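Local structure of UPF0062 protein MJ1593 (Methanocaldococcus jannaschii, 2YX5) at residues 5-11 and 72-78; 16-22 and 36-40. The protein is a small PurS-type protein of the UPF0062 family, an alpha+beta chain built on an antiparallel sheet that assembles with three further copies into a tetramer. All blocks are in the same frame, centred on the assembly; numbering follows the deposited sequence.

Interaction 1: residues 5-11 and 72-78; sequences TVIIKLK and IHDYEIK
Within the chain, the antiparallel sheet of this PurS-type fold has three strands, with 2-10 between 34-47 and 73-81; residues 5-11 and 72-78 pair the first with the last. Both strands are extended (phi -154° to -78°, psi 120° to 175°), axes approaching to 4.6 Å at 157°. Three hydrogen-bonded pairs carry reciprocal backbone bonds: Thr-5 N to Lys-78 O (2.6 Å) and Lys-78 N to Thr-5 O (2.9 Å), Ile-7 N to Glu-76 O (3.0 Å) and Glu-76 N to Ile-7 O (2.9 Å), Lys-9 N to Asp-74 O and Asp-74 N to Lys-9 O (both 2.9 Å). The non-hydrogen-bonded pairs are Val-6/Ile-77, Ile-8/Tyr-75 and Leu-10/His-73. Beyond the last, Lys-11 N reaches Ile-72 O at 3.1 Å.

Apolar packing lies on the face of Val-6, Ile-8, Tyr-75 and Ile-77, where Cys-63 of helix 52-67 touches Val-6, Tyr-75 and Ile-77. Ile-8 CG1 meets Tyr-75 CB at 4.0 Å, and Ile-8 CG2 makes a CH-pi contact 4.3 Å from the His-73 ring centroid.

The other face mixes Thr-5 and Ile-7 with the charged Lys-9, Asp-74, Glu-76 and Lys-78. Lys-9, chi1 p, extends NZ to Glu-76 OE2 in a weak 3.4 Å salt bridge. Past the strand end Lys-11, CB sideways, folds back: NZ, also bonded to Pro-70 O, donates to His-73 O at 3.0 Å and forms a salt bridge with Asp-74 OD1 at 2.9 Å.

Interaction 2: residues 16-22 and 36-40; sequences NPEGRTI and EVQTY
Asn-16, with chi1 t, uses both ends of its amide. As N-cap of helix 17-28, its OD1 accepts from Glu-18 N at 3.2 Å, while its ND2 donates to Thr-39 OG1 at 2.8 Å and to Gln-38 OE1 at 3.1 Å. Gln-38 OE1 has a second donor, Thr-39 N at 3.0 Å; though Gln-38 CB points away from the helix, the side chain curls back (chi2 m, chi3 62°). Thr-39 OG1, chi1 p, donates a weak hydrogen bond to Glu-18 OE1 at 3.0 Å. Thr-21 OG1 donates to Pro-17 O (2.5 Å).

This is helix-on-sheet packing: the axes of 17-22 and 36-40 approach to 6.5 Å at 140°. Gly-19 CA comes within 4.6 Å of Gln-38 CA, and an ideal CB there would clash with Val-37 O at 2.7 Å. Strand 36-40 also pairs antiparallel with a strand of the third subunit, continuing the sheet across the interface. Three residues after Gly-19, Ile-22 CG2 packs on Val-37 CG1 at 3.8 Å and Ile-22 CD1 on Thr-39 CG2 at 3.7 Å.

Residues 16-40 fall between 5-11 and 72-78, so interaction 2 is nested inside the loop closed by interaction 1; a short loop joins strand 2-10 to helix 17-28. Their centres lie 15 Å apart, yet the two interactions touch directly. Tyr-40, whose CB points away from helix 17-22, packs on the central strand, with its CD1 3.4 Å from Lys-9 CB and its CB 4.1 Å from Ile-7 CG2. A second junction lies at the strand's end, where Leu-10 CD1 is 3.7 Å from Asn-16 CB. Both contacts reach the second subunit: Leu-10 packs on its Ile-72, and Pro-17 on its Leu-66. Interaction 2 also meets the fourth subunit, where Thr-21 packs on its counterpart.

Interaction 1: residues 5-11 and 72-78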
loop_
_atom_site.group_PDB
_atom_site.type_symbol
_atom_site.label_atom_id
_atom_site.label_comp_id
_atom_site.label_asym_id
_atom_site.label_seq_id
_atom_site.Cartn_x
_atom_site.Cartn_y
_atom_site.Cartn_z
ATOM N N THR A 5 -5.249 14.172 11.738
ATOM C CA THR A 5 -4.189 13.368 11.182
ATOM C C THR A 5 -4.239 11.974 11.809
ATOM O O THR A 5 -4.142 11.835 13.030
ATOM C CB THR A 5 -2.830 14.040 11.436
ATOM O OG1 THR A 5 -2.825 15.321 10.796
ATOM C CG2 THR A 5 -1.687 13.190 10.874
ATOM N N VAL A 6 -4.421 10.945 10.978
ATOM C CA VAL A 6 -4.456 9.583 11.496
ATOM C C VAL A 6 -3.207 8.807 11.054
ATOM O O VAL A 6 -2.951 8.670 9.862
ATOM C CB VAL A 6 -5.706 8.824 11.010
ATOM C CG1 VAL A 6 -5.810 7.460 11.696
ATOM C CG2 VAL A 6 -6.933 9.638 11.289
ATOM N N ILE A 7 -2.418 8.342 12.019
ATOM C CA ILE A 7 -1.243 7.538 11.715
ATOM C C ILE A 7 -1.638 6.119 12.053
ATOM O O ILE A 7 -2.131 5.863 13.147
ATOM C CB ILE A 7 -0.024 7.860 12.581
ATOM C CG1 ILE A 7 0.586 9.196 12.190
ATOM C CG2 ILE A 7 0.996 6.782 12.419
ATOM C CD1 ILE A 7 -0.223 10.372 12.648
ATOM N N ILE A 8 -1.444 5.208 11.105
ATOM C CA ILE A 8 -1.773 3.810 11.307
ATOM C C ILE A 8 -0.538 2.943 11.084
ATOM O O ILE A 8 0.145 3.068 10.074
ATOM C CB ILE A 8 -2.848 3.347 10.348
ATOM C CG1 ILE A 8 -4.109 4.181 10.551
ATOM C CG2 ILE A 8 -3.122 1.869 10.577
ATOM C CD1 ILE A 8 -5.289 3.747 9.682
ATOM N N LYS A 9 -0.259 2.070 12.042
ATOM C CA LYS A 9 0.889 1.182 11.961
ATOM C C LYS A 9 0.466 -0.229 12.372
ATOM O O LYS A 9 -0.675 -0.460 12.786
ATOM C CB LYS A 9 2.000 1.686 12.902
ATOM C CG LYS A 9 1.451 2.062 14.275
ATOM C CD LYS A 9 2.520 2.509 15.255
ATOM C CE LYS A 9 1.916 2.902 16.622
ATOM N NZ LYS A 9 1.051 4.128 16.583
ATOM N N LEU A 10 1.384 -1.175 12.243
ATOM C CA LEU A 10 1.094 -2.535 12.655
ATOM C C LEU A 10 1.218 -2.549 14.175
ATOM O O LEU A 10 1.923 -1.714 14.749
ATOM C CB LEU A 10 2.103 -3.507 12.057
ATOM C CG LEU A 10 2.020 -3.773 10.563
ATOM C CD1 LEU A 10 3.081 -4.796 10.151
ATOM C CD2 LEU A 10 0.638 -4.274 10.232
ATOM N N LYS A 11 0.520 -3.480 14.821
ATOM C CA LYS A 11 0.589 -3.613 16.271
ATOM C C LYS A 11 2.067 -3.623 16.703
ATOM O O LYS A 11 2.949 -4.067 15.955
ATOM C CB LYS A 11 -0.101 -4.918 16.710
ATOM C CG LYS A 11 -1.587 -4.794 17.060
ATOM C CD LYS A 11 -1.775 -4.369 18.528
ATOM C CE LYS A 11 -3.251 -4.315 18.972
ATOM N NZ LYS A 11 -3.959 -3.053 18.593
ATOM N N ILE A 72 -4.735 -6.152 14.104
ATOM C CA ILE A 72 -3.438 -5.992 13.426
ATOM C C ILE A 72 -2.924 -4.551 13.379
ATOM O O ILE A 72 -1.803 -4.297 12.928
ATOM C CB ILE A 72 -3.537 -6.446 11.966
ATOM C CG1 ILE A 72 -4.564 -5.565 11.237
ATOM C CG2 ILE A 72 -3.957 -7.904 11.909
ATOM C CD1 ILE A 72 -4.787 -5.881 9.762
ATOM N N HIS A 73 -3.739 -3.617 13.853
ATOM C CA HIS A 73 -3.387 -2.207 13.775
ATOM C C HIS A 73 -3.373 -1.418 15.048
ATOM O O HIS A 73 -4.162 -1.651 15.953
ATOM C CB HIS A 73 -4.352 -1.488 12.830
ATOM C CG HIS A 73 -4.275 -1.944 11.415
ATOM N ND1 HIS A 73 -5.390 -2.059 10.613
ATOM C CD2 HIS A 73 -3.214 -2.245 10.631
ATOM C CE1 HIS A 73 -5.019 -2.405 9.399
ATOM N NE2 HIS A 73 -3.703 -2.522 9.381
ATOM N N ASP A 74 -2.465 -0.457 15.078
ATOM C CA ASP A 74 -2.348 0.485 16.173
ATOM C C ASP A 74 -2.537 1.793 15.417
ATOM O O ASP A 74 -2.222 1.862 14.223
ATOM C CB ASP A 74 -0.961 0.439 16.823
ATOM C CG ASP A 74 -0.893 -0.536 17.998
ATOM O OD1 ASP A 74 -1.961 -0.939 18.518
ATOM O OD2 ASP A 74 0.237 -0.884 18.410
ATOM N N TYR A 75 -3.075 2.816 16.073
ATOM C CA TYR A 75 -3.267 4.091 15.391
ATOM C C TYR A 75 -3.278 5.240 16.377
ATOM O O TYR A 75 -3.476 5.031 17.562
ATOM C CB TYR A 75 -4.571 4.066 14.566
ATOM C CG TYR A 75 -5.822 3.968 15.393
ATOM C CD1 TYR A 75 -6.365 5.097 16.012
ATOM C CD2 TYR A 75 -6.453 2.747 15.591
ATOM C CE1 TYR A 75 -7.510 5.011 16.811
ATOM C CE2 TYR A 75 -7.606 2.642 16.392
ATOM C CZ TYR A 75 -8.131 3.775 16.997
ATOM O OH TYR A 75 -9.283 3.676 17.761
ATOM N N GLU A 76 -3.018 6.445 15.888
ATOM C CA GLU A 76 -3.048 7.625 16.729
ATOM C C GLU A 76 -3.636 8.791 15.954
ATOM O O GLU A 76 -3.457 8.885 14.744
ATOM C CB GLU A 76 -1.663 7.956 17.278
ATOM C CG GLU A 76 -0.526 7.941 16.291
ATOM C CD GLU A 76 0.802 8.324 16.952
ATOM O OE1 GLU A 76 0.907 9.480 17.438
ATOM O OE2 GLU A 76 1.729 7.473 16.985
ATOM N N ILE A 77 -4.342 9.673 16.669
ATOM C CA ILE A 77 -5.026 10.819 16.070
ATOM C C ILE A 77 -4.665 12.212 16.593
ATOM O O ILE A 77 -4.744 12.489 17.790
ATOM C CB ILE A 77 -6.562 10.645 16.224
ATOM C CG1 ILE A 77 -6.980 9.269 15.685
ATOM C CG2 ILE A 77 -7.296 11.771 15.507
ATOM C CD1 ILE A 77 -8.271 8.749 16.282
ATOM N N LYS A 78 -4.290 13.091 15.678
ATOM C CA LYS A 78 -3.953 14.470 16.000
ATOM C C LYS A 78 -4.986 15.343 15.287
ATOM O O LYS A 78 -5.263 15.142 14.107
ATOM C CB LYS A 78 -2.548 14.805 15.496
ATOM C CG LYS A 78 -1.469 13.899 16.080
ATOM C CD LYS A 78 -0.241 13.770 15.169
ATOM C CE LYS A 78 0.716 12.690 15.687
ATOM N NZ LYS A 78 1.862 12.444 14.770
#

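Interaction 2: residues 16-22 and 36-40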
loop_
_atom_site.group_PDB
_atom_site.type_symbol
_atom_site.label_atom_id
_atom_site.label_comp_id
_atom_site.label_asym_id
_atom_site.label_seq_id
_atom_site.Cartn_x
_atom_site.Cartn_y
_atom_site.Cartn_z
ATOM N N ASN A 16 7.317 -6.014 10.283
ATOM C CA ASN A 16 6.797 -5.387 9.086
ATOM C C ASN A 16 7.715 -5.605 7.885
ATOM O O ASN A 16 8.796 -5.006 7.767
ATOM C CB ASN A 16 6.579 -3.888 9.349
ATOM C CG ASN A 16 6.110 -3.122 8.114
ATOM O OD1 ASN A 16 5.471 -3.674 7.211
ATOM N ND2 ASN A 16 6.412 -1.831 8.088
ATOM N N PRO A 17 7.279 -6.475 6.973
ATOM C CA PRO A 17 8.017 -6.808 5.754
ATOM C C PRO A 17 8.429 -5.564 4.958
ATOM O O PRO A 17 9.507 -5.537 4.359
ATOM C CB PRO A 17 7.027 -7.684 4.982
ATOM C CG PRO A 17 6.256 -8.363 6.087
ATOM C CD PRO A 17 6.018 -7.234 7.064
ATOM N N GLU A 18 7.578 -4.538 4.944
ATOM C CA GLU A 18 7.921 -3.338 4.185
ATOM C C GLU A 18 9.153 -2.648 4.800
ATOM O O GLU A 18 10.094 -2.315 4.095
ATOM C CB GLU A 18 6.757 -2.344 4.128
ATOM C CG GLU A 18 6.962 -1.279 3.035
ATOM C CD GLU A 18 5.950 -0.146 3.114
ATOM O OE1 GLU A 18 4.974 -0.296 3.892
ATOM O OE2 GLU A 18 6.121 0.886 2.406
ATOM N N GLY A 19 9.144 -2.480 6.117
ATOM C CA GLY A 19 10.266 -1.831 6.761
ATOM C C GLY A 19 11.557 -2.596 6.534
ATOM O O GLY A 19 12.599 -2.022 6.134
ATOM N N ARG A 20 11.485 -3.899 6.783
ATOM C CA ARG A 20 12.637 -4.761 6.616
ATOM C C ARG A 20 13.176 -4.709 5.194
ATOM O O ARG A 20 14.384 -4.651 4.979
ATOM C CB ARG A 20 12.259 -6.184 7.005
ATOM C CG ARG A 20 11.912 -6.282 8.486
ATOM C CD ARG A 20 10.979 -7.436 8.762
ATOM N NE ARG A 20 11.509 -8.684 8.232
ATOM C CZ ARG A 20 12.517 -9.368 8.769
ATOM N NH1 ARG A 20 13.120 -8.925 9.871
ATOM N NH2 ARG A 20 12.914 -10.507 8.206
ATOM N N THR A 21 12.274 -4.685 4.229
ATOM C CA THR A 21 12.666 -4.653 2.834
ATOM C C THR A 21 13.372 -3.366 2.483
ATOM O O THR A 21 14.392 -3.363 1.794
ATOM C CB THR A 21 11.441 -4.804 1.931
ATOM O OG1 THR A 21 10.816 -6.047 2.232
ATOM C CG2 THR A 21 11.832 -4.766 0.452
ATOM N N ILE A 22 12.815 -2.266 2.937
ATOM C CA ILE A 22 13.414 -0.994 2.647
ATOM C C ILE A 22 14.819 -0.931 3.227
ATOM O O ILE A 22 15.747 -0.472 2.562
ATOM C CB ILE A 22 12.543 0.141 3.189
ATOM C CG1 ILE A 22 11.250 0.193 2.367
ATOM C CG2 ILE A 22 13.301 1.452 3.133
ATOM C CD1 ILE A 22 10.214 1.169 2.845
ATOM N N GLU A 36 17.792 1.041 10.663
ATOM C CA GLU A 36 16.455 0.518 10.848
ATOM C C GLU A 36 15.415 1.368 10.129
ATOM O O GLU A 36 15.539 2.588 10.078
ATOM C CB GLU A 36 16.159 0.478 12.335
ATOM C CG GLU A 36 14.782 0.012 12.695
ATOM C CD GLU A 36 14.630 -0.099 14.189
ATOM O OE1 GLU A 36 15.489 -0.757 14.813
ATOM O OE2 GLU A 36 13.663 0.466 14.741
ATOM N N VAL A 37 14.404 0.718 9.554
ATOM C CA VAL A 37 13.342 1.449 8.864
ATOM C C VAL A 37 11.963 0.996 9.330
ATOM O O VAL A 37 11.762 -0.163 9.634
ATOM C CB VAL A 37 13.416 1.274 7.344
ATOM C CG1 VAL A 37 12.186 1.927 6.709
ATOM C CG2 VAL A 37 14.720 1.870 6.801
ATOM N N GLN A 38 11.020 1.919 9.393
ATOM C CA GLN A 38 9.672 1.585 9.814
ATOM C C GLN A 38 8.750 2.373 8.894
ATOM O O GLN A 38 9.131 3.444 8.438
ATOM C CB GLN A 38 9.442 1.984 11.282
ATOM C CG GLN A 38 8.943 0.832 12.184
ATOM C CD GLN A 38 7.589 0.209 11.735
ATOM O OE1 GLN A 38 7.472 -0.345 10.628
ATOM N NE2 GLN A 38 6.575 0.296 12.606
ATOM N N THR A 39 7.565 1.840 8.602
ATOM C CA THR A 39 6.624 2.523 7.725
ATOM C C THR A 39 5.232 2.652 8.326
ATOM O O THR A 39 4.815 1.842 9.142
ATOM C CB THR A 39 6.542 1.839 6.346
ATOM O OG1 THR A 39 6.211 0.463 6.509
ATOM C CG2 THR A 39 7.878 1.940 5.630
ATOM N N TYR A 40 4.521 3.689 7.898
ATOM C CA TYR A 40 3.197 4.011 8.415
ATOM C C TYR A 40 2.341 4.570 7.315
ATOM O O TYR A 40 2.831 5.076 6.310
ATOM C CB TYR A 40 3.293 5.115 9.471
ATOM C CG TYR A 40 4.313 4.884 10.533
ATOM C CD1 TYR A 40 4.012 4.087 11.635
ATOM C CD2 TYR A 40 5.593 5.433 10.434
ATOM C CE1 TYR A 40 4.959 3.832 12.627
ATOM C CE2 TYR A 40 6.560 5.186 11.423
ATOM C CZ TYR A 40 6.234 4.380 12.523
ATOM O OH TYR A 40 7.156 4.096 13.519
#